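PDB 6ABX: citrate synthase from Metallosphaera sedula, which probably catalyses the condensation of oxaloacetate with acetyl-CoA and water to give citrate and CoA, a step of the tricarboxylic acid cycle. Local coordinates for residues E229-V234 with F283-R288; T258-A263 with P304-Y309. All coordinates share one frame; numbering follows the deposited sequence.

Contact 1 of 2, residues E229-V234 with F283-R288; sequences ETPDNV and FEIANR
Arg-288 reaches from its helix across Pro-231 to Asp-232, and its side chain maps the contact atom by atom. CB lies 4.0 Å from both CG1 and CG2 of Val-234. CG is anti to the carbonyl carbon (chi1 -72°), beside the backbone N. Farther out, CD rests against CB and O of Pro-231, and NE stands 3.6 Å from Pro-231 CB. At the tip the guanidinium lays one face on the peptide, with Pro-231 C over its centre. NH1 comes within 2.9 Å of Pro-231 O, at an angle too poor for a hydrogen bond; it pairs instead with Glu-235. NH2 forms a long salt bridge to Asp-232 OD1 at 3.4 Å, the two charged planes turned 61° apart. An alanine here would probably leave Asp-232 and Glu-235 without this positive partner and uncover the Pro-231 peptide. The turn joining helix 220-228 to helix 234-243 thus packs against the flank of helix 277-297, in an all-helical part of the citrate synthase fold. One helical turn back, Ile-285 sends CD1 to within 3.5 Å of Glu-229 C, while its CG2 meets Val-234 CG2. Beside it, Glu-284 OE1 approaches Pro-231 CG at 3.6 Å.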
loop_
_atom_site.group_PDB
_atom_site.type_symbol
_atom_site.label_atom_id
_atom_site.label_comp_id
_atom_site.label_asym_id
_atom_site.label_seq_id
_atom_site.Cartn_x
_atom_site.Cartn_y
_atom_site.Cartn_z
ATOM N N GLU A 229 21.999 -16.890 24.940
ATOM C CA GLU A 229 23.473 -16.778 24.986
ATOM C C GLU A 229 24.188 -18.131 24.920
ATOM O O GLU A 229 25.136 -18.294 24.136
ATOM C CB GLU A 229 23.963 -16.071 26.249
ATOM C CG GLU A 229 23.769 -14.576 26.233
ATOM C CD GLU A 229 24.659 -13.827 27.211
ATOM O OE1 GLU A 229 24.195 -12.809 27.757
ATOM O OE2 GLU A 229 25.818 -14.269 27.429
ATOM N N THR A 230 23.834 -19.074 25.796
ATOM C CA THR A 230 24.516 -20.349 25.844
ATOM C C THR A 230 23.500 -21.477 25.756
ATOM O O THR A 230 22.384 -21.366 26.284
ATOM C CB THR A 230 25.317 -20.517 27.140
ATOM O OG1 THR A 230 24.365 -20.576 28.198
ATOM C CG2 THR A 230 26.275 -19.388 27.450
ATOM N N PRO A 231 23.845 -22.603 25.098
ATOM C CA PRO A 231 22.942 -23.744 25.022
ATOM C C PRO A 231 22.408 -24.266 26.372
ATOM O O PRO A 231 21.229 -24.728 26.434
ATOM C CB PRO A 231 23.752 -24.834 24.316
ATOM C CG PRO A 231 24.853 -24.098 23.573
ATOM C CD PRO A 231 25.069 -22.782 24.285
ATOM N N ASP A 232 23.238 -24.170 27.422
ATOM C CA ASP A 232 22.907 -24.683 28.774
ATOM C C ASP A 232 21.842 -23.811 29.449
ATOM O O ASP A 232 21.166 -24.292 30.404
ATOM C CB ASP A 232 24.135 -24.730 29.691
ATOM C CG ASP A 232 25.035 -25.937 29.458
ATOM O OD1 ASP A 232 24.586 -26.891 28.795
ATOM O OD2 ASP A 232 26.177 -25.921 29.962
ATOM N N ASN A 233 21.660 -22.579 28.954
ATOM C CA ASN A 233 20.661 -21.677 29.462
ATOM C C ASN A 233 19.299 -21.833 28.744
ATOM O O ASN A 233 18.388 -21.088 29.089
ATOM C CB ASN A 233 21.124 -20.231 29.337
ATOM C CG ASN A 233 20.303 -19.217 30.103
ATOM O OD1 ASN A 233 19.933 -19.442 31.261
ATOM N ND2 ASN A 233 20.007 -18.081 29.491
ATOM N N VAL A 234 19.128 -22.756 27.790
ATOM C CA VAL A 234 17.894 -22.789 27.032
ATOM C C VAL A 234 16.670 -23.130 27.916
ATOM O O VAL A 234 15.613 -22.456 27.850
ATOM C CB VAL A 234 17.994 -23.795 25.886
ATOM C CG1 VAL A 234 16.631 -24.192 25.388
ATOM C CG2 VAL A 234 18.883 -23.247 24.786
ATOM N N PHE A 283 23.037 -21.770 16.558
ATOM C CA PHE A 283 22.310 -22.893 16.025
ATOM C C PHE A 283 22.045 -23.981 17.077
ATOM O O PHE A 283 20.992 -24.593 17.024
ATOM C CB PHE A 283 23.019 -23.504 14.812
ATOM C CG PHE A 283 22.597 -22.837 13.534
ATOM C CD1 PHE A 283 21.430 -23.242 12.905
ATOM C CD2 PHE A 283 23.338 -21.799 12.988
ATOM C CE1 PHE A 283 21.026 -22.607 11.745
ATOM C CE2 PHE A 283 22.920 -21.156 11.833
ATOM C CZ PHE A 283 21.766 -21.575 11.216
ATOM N N GLU A 284 23.023 -24.268 17.930
ATOM C CA GLU A 284 22.833 -25.231 19.040
ATOM C C GLU A 284 21.648 -24.764 19.893
ATOM O O GLU A 284 20.744 -25.578 20.206
ATOM C CB GLU A 284 24.116 -25.350 19.863
ATOM C CG GLU A 284 25.235 -26.028 19.090
ATOM C CD GLU A 284 26.612 -26.062 19.739
ATOM O OE1 GLU A 284 26.789 -25.462 20.826
ATOM O OE2 GLU A 284 27.519 -26.682 19.139
ATOM N N ILE A 285 21.664 -23.474 20.237
ATOM C CA ILE A 285 20.562 -22.850 21.009
ATOM C C ILE A 285 19.234 -23.060 20.295
ATOM O O ILE A 285 18.245 -23.527 20.884
ATOM C CB ILE A 285 20.855 -21.379 21.310
ATOM C CG1 ILE A 285 22.024 -21.239 22.278
ATOM C CG2 ILE A 285 19.598 -20.667 21.787
ATOM C CD1 ILE A 285 22.533 -19.850 22.417
ATOM N N ALA A 286 19.159 -22.717 18.995
ATOM C CA ALA A 286 17.920 -22.800 18.266
ATOM C C ALA A 286 17.369 -24.241 18.242
ATOM O O ALA A 286 16.166 -24.500 18.405
ATOM C CB ALA A 286 18.155 -22.253 16.860
ATOM N N ASN A 287 18.256 -25.205 18.033
ATOM C CA ASN A 287 17.884 -26.593 17.950
ATOM C C ASN A 287 17.291 -27.073 19.282
ATOM O O ASN A 287 16.251 -27.766 19.285
ATOM C CB ASN A 287 19.060 -27.439 17.459
ATOM C CG ASN A 287 19.253 -27.254 15.958
ATOM O OD1 ASN A 287 18.357 -26.769 15.234
ATOM N ND2 ASN A 287 20.417 -27.647 15.475
ATOM N N ARG A 288 17.931 -26.680 20.386
ATOM C CA ARG A 288 17.406 -27.015 21.718
ATOM C C ARG A 288 16.056 -26.359 21.981
ATOM O O ARG A 288 15.148 -27.022 22.502
ATOM C CB ARG A 288 18.403 -26.681 22.823
ATOM C CG ARG A 288 19.598 -27.607 22.865
ATOM C CD ARG A 288 20.787 -26.924 23.504
ATOM N NE ARG A 288 21.646 -27.786 24.306
ATOM C CZ ARG A 288 21.602 -27.823 25.644
ATOM N NH1 ARG A 288 20.490 -27.485 26.293
ATOM N NH2 ARG A 288 22.678 -28.169 26.318
#

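Contact 2 of 2, residues T258-A263 with P304-Y309; sequences TMDPRA and PNVDFY. With FLC (citrate anion), chain C.
Asp-260 joins the two segments through both its backbone and its carboxylate. Its N donates to Pro-304 O at 3.2 Å, and its OD2 accepts from Val-306 N at 2.9 Å, the donor standing 55° out of the carboxylate plane. CG is anti to the backbone N (chi1 179°); the carboxylate it carries is gripped side-on by Arg-262, NE to the syn lone pair of OD1 and NH1 to OD2. Each buried oxygen so has two donors; the second on OD1 is Arg-262 N. Asp-260 is thus the N-cap of helix 261-270 and a second-shell residue of the citrate synthase active site, fixing the rotation of an arginine that binds citrate. Arg-262 NH2 donates to citrate OG2 at 2.9 Å, whereas the bonds from NH1 to OHB and OB2 are weak. Val-306 CG1 lies 3.4 Å above one guanidinium face, and Asn-305 ND2 bonds citrate OB2 and Asp-307 OD1, a predicted active-site residue. This buried side is close-packed, with Ala-263 CB 3.5 Å from Asn-305 O. The partly exposed Met-259 end is looser: SD meets the Pro-304 ring, nearest to CG at 3.7 Å, and a water lies 3.0 Å from Thr-258 O and Pro-304 O.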
loop_
_atom_site.group_PDB
_atom_site.type_symbol
_atom_site.label_atom_id
_atom_site.label_comp_id
_atom_site.label_asym_id
_atom_site.label_seq_id
_atom_site.Cartn_x
_atom_site.Cartn_y
_atom_site.Cartn_z
ATOM N N THR A 258 1.588 -28.416 11.364
ATOM C CA THR A 258 2.761 -29.179 11.575
ATOM C C THR A 258 3.947 -28.251 11.270
ATOM O O THR A 258 3.751 -27.053 11.057
ATOM C CB THR A 258 2.725 -30.451 10.726
ATOM O OG1 THR A 258 3.757 -31.302 11.238
ATOM C CG2 THR A 258 2.901 -30.157 9.254
ATOM N N MET A 259 5.152 -28.802 11.303
ATOM C CA MET A 259 6.402 -28.054 11.013
ATOM C C MET A 259 6.184 -27.341 9.680
ATOM O O MET A 259 5.694 -27.956 8.756
ATOM C CB MET A 259 7.588 -29.021 10.880
ATOM C CG MET A 259 8.919 -28.335 10.552
ATOM S SD MET A 259 9.883 -28.036 12.039
ATOM C CE MET A 259 11.449 -27.467 11.380
ATOM N N ASP A 260 6.451 -26.031 9.622
ATOM C CA ASP A 260 6.419 -25.304 8.358
ATOM C C ASP A 260 7.441 -25.944 7.423
ATOM O O ASP A 260 8.599 -26.099 7.755
ATOM C CB ASP A 260 6.705 -23.840 8.650
ATOM C CG ASP A 260 6.751 -22.852 7.502
ATOM O OD1 ASP A 260 6.936 -23.255 6.333
ATOM O OD2 ASP A 260 6.540 -21.673 7.804
ATOM N N PRO A 261 7.093 -26.314 6.175
ATOM C CA PRO A 261 8.079 -26.950 5.300
ATOM C C PRO A 261 9.296 -26.057 5.020
ATOM O O PRO A 261 10.412 -26.569 4.835
ATOM C CB PRO A 261 7.319 -27.158 3.982
ATOM C CG PRO A 261 6.113 -26.248 4.080
ATOM C CD PRO A 261 5.775 -26.163 5.558
ATOM N N ARG A 262 9.067 -24.737 5.032
ATOM C CA ARG A 262 10.159 -23.786 4.789
ATOM C C ARG A 262 11.138 -23.836 5.963
ATOM O O ARG A 262 12.368 -23.739 5.778
ATOM C CB ARG A 262 9.602 -22.383 4.572
ATOM C CG ARG A 262 8.632 -22.248 3.402
ATOM C CD ARG A 262 7.904 -20.928 3.383
ATOM N NE ARG A 262 7.005 -20.821 4.527
ATOM C CZ ARG A 262 6.301 -19.738 4.823
ATOM N NH1 ARG A 262 5.654 -19.678 5.982
ATOM N NH2 ARG A 262 6.328 -18.688 4.016
ATOM N N ALA A 263 10.629 -24.036 7.187
ATOM C CA ALA A 263 11.498 -24.193 8.357
ATOM C C ALA A 263 12.330 -25.482 8.284
ATOM O O ALA A 263 13.501 -25.509 8.666
ATOM C CB ALA A 263 10.689 -24.174 9.658
ATOM N N PRO A 304 7.371 -24.894 14.754
ATOM C CA PRO A 304 8.265 -23.864 14.243
ATOM C C PRO A 304 7.749 -23.374 12.892
ATOM O O PRO A 304 7.364 -24.182 12.041
ATOM C CB PRO A 304 9.626 -24.509 14.131
ATOM C CG PRO A 304 9.508 -25.752 14.984
ATOM C CD PRO A 304 8.072 -26.159 14.931
ATOM N N ASN A 305 7.780 -22.055 12.750
ATOM C CA ASN A 305 7.452 -21.305 11.536
ATOM C C ASN A 305 8.759 -21.029 10.773
ATOM O O ASN A 305 9.851 -21.167 11.294
ATOM C CB ASN A 305 6.803 -19.974 11.930
ATOM C CG ASN A 305 6.148 -19.271 10.759
ATOM O OD1 ASN A 305 5.339 -19.878 10.051
ATOM N ND2 ASN A 305 6.513 -18.018 10.523
ATOM N N VAL A 306 8.629 -20.553 9.537
ATOM C CA VAL A 306 9.823 -20.197 8.742
ATOM C C VAL A 306 10.734 -19.218 9.506
ATOM O O VAL A 306 11.962 -19.318 9.410
ATOM C CB VAL A 306 9.355 -19.631 7.382
ATOM C CG1 VAL A 306 8.448 -18.414 7.518
ATOM C CG2 VAL A 306 10.517 -19.394 6.447
ATOM N N ASP A 307 10.148 -18.264 10.235
ATOM C CA ASP A 307 10.973 -17.282 10.904
ATOM C C ASP A 307 11.625 -17.795 12.194
ATOM O O ASP A 307 12.337 -17.011 12.823
ATOM C CB ASP A 307 10.266 -15.970 11.235
ATOM C CG ASP A 307 8.937 -16.075 11.952
ATOM O OD1 ASP A 307 8.639 -17.145 12.484
ATOM O OD2 ASP A 307 8.186 -15.044 11.930
ATOM N N PHE A 308 11.494 -19.085 12.548
ATOM C CA PHE A 308 12.325 -19.617 13.593
ATOM C C PHE A 308 13.796 -19.624 13.177
ATOM O O PHE A 308 14.693 -19.328 13.994
ATOM C CB PHE A 308 11.838 -21.014 13.954
ATOM C CG PHE A 308 12.489 -21.569 15.190
ATOM C CD1 PHE A 308 12.064 -21.151 16.437
ATOM C CD2 PHE A 308 13.558 -22.440 15.102
ATOM C CE1 PHE A 308 12.628 -21.690 17.587
ATOM C CE2 PHE A 308 14.155 -22.946 16.253
ATOM C CZ PHE A 308 13.706 -22.529 17.494
ATOM N N TYR A 309 14.057 -20.029 11.921
ATOM C CA TYR A 309 15.432 -20.227 11.415
ATOM C C TYR A 309 15.850 -19.096 10.451
ATOM O O TYR A 309 17.034 -18.902 10.284
ATOM C CB TYR A 309 15.551 -21.574 10.688
ATOM C CG TYR A 309 15.664 -22.739 11.643
ATOM C CD1 TYR A 309 16.757 -22.846 12.487
ATOM C CD2 TYR A 309 14.673 -23.689 11.739
ATOM C CE1 TYR A 309 16.878 -23.897 13.391
ATOM C CE2 TYR A 309 14.746 -24.702 12.698
ATOM C CZ TYR A 309 15.855 -24.810 13.509
ATOM O OH TYR A 309 15.910 -25.824 14.442
HETATM C CAC FLC C . 1.174 -15.769 5.856
HETATM C CA FLC C . 2.287 -15.295 6.737
HETATM C CB FLC C . 3.647 -15.920 6.906
HETATM C CBC FLC C . 4.223 -16.424 8.227
HETATM C CG FLC C . 4.748 -15.597 6.143
HETATM C CGC FLC C . 4.356 -15.337 4.753
HETATM O OA1 FLC C . 0.088 -15.241 6.293
HETATM O OA2 FLC C . 1.321 -16.463 4.760
HETATM O OB1 FLC C . 3.797 -15.955 9.312
HETATM O OB2 FLC C . 5.210 -17.215 8.267
HETATM O OG1 FLC C . 3.706 -14.397 4.298
HETATM O OG2 FLC C . 4.901 -16.142 4.112
HETATM O OHB FLC C . 3.429 -17.250 6.300
HETATM O O HOH W 1 4.390 -24.200 11.461
#

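Contact 1 lies toward the outside of the chain and contact 2 at the citrate site, their centres about 18 Å apart. Both are on the same side of the chain's centre, contact 1 lying farther out (about 26 Å against 14 Å). Along the chain the segments alternate, 229-234, 258-263, 283-288, 304-309, so the two pairings interlock. Helices 261-270 and 277-297 are consecutive, one beginning in contact 2, the other carrying part of contact 1. The contacts also touch directly: Asn-287 OD1 and Tyr-309 OH, 2.7 Å apart, probably share a hydrogen bond, and Ala-286 packs on Phe-308 and Tyr-309. Helix 277-297 therefore bridges the peripheral turn and the loop leading to citrate.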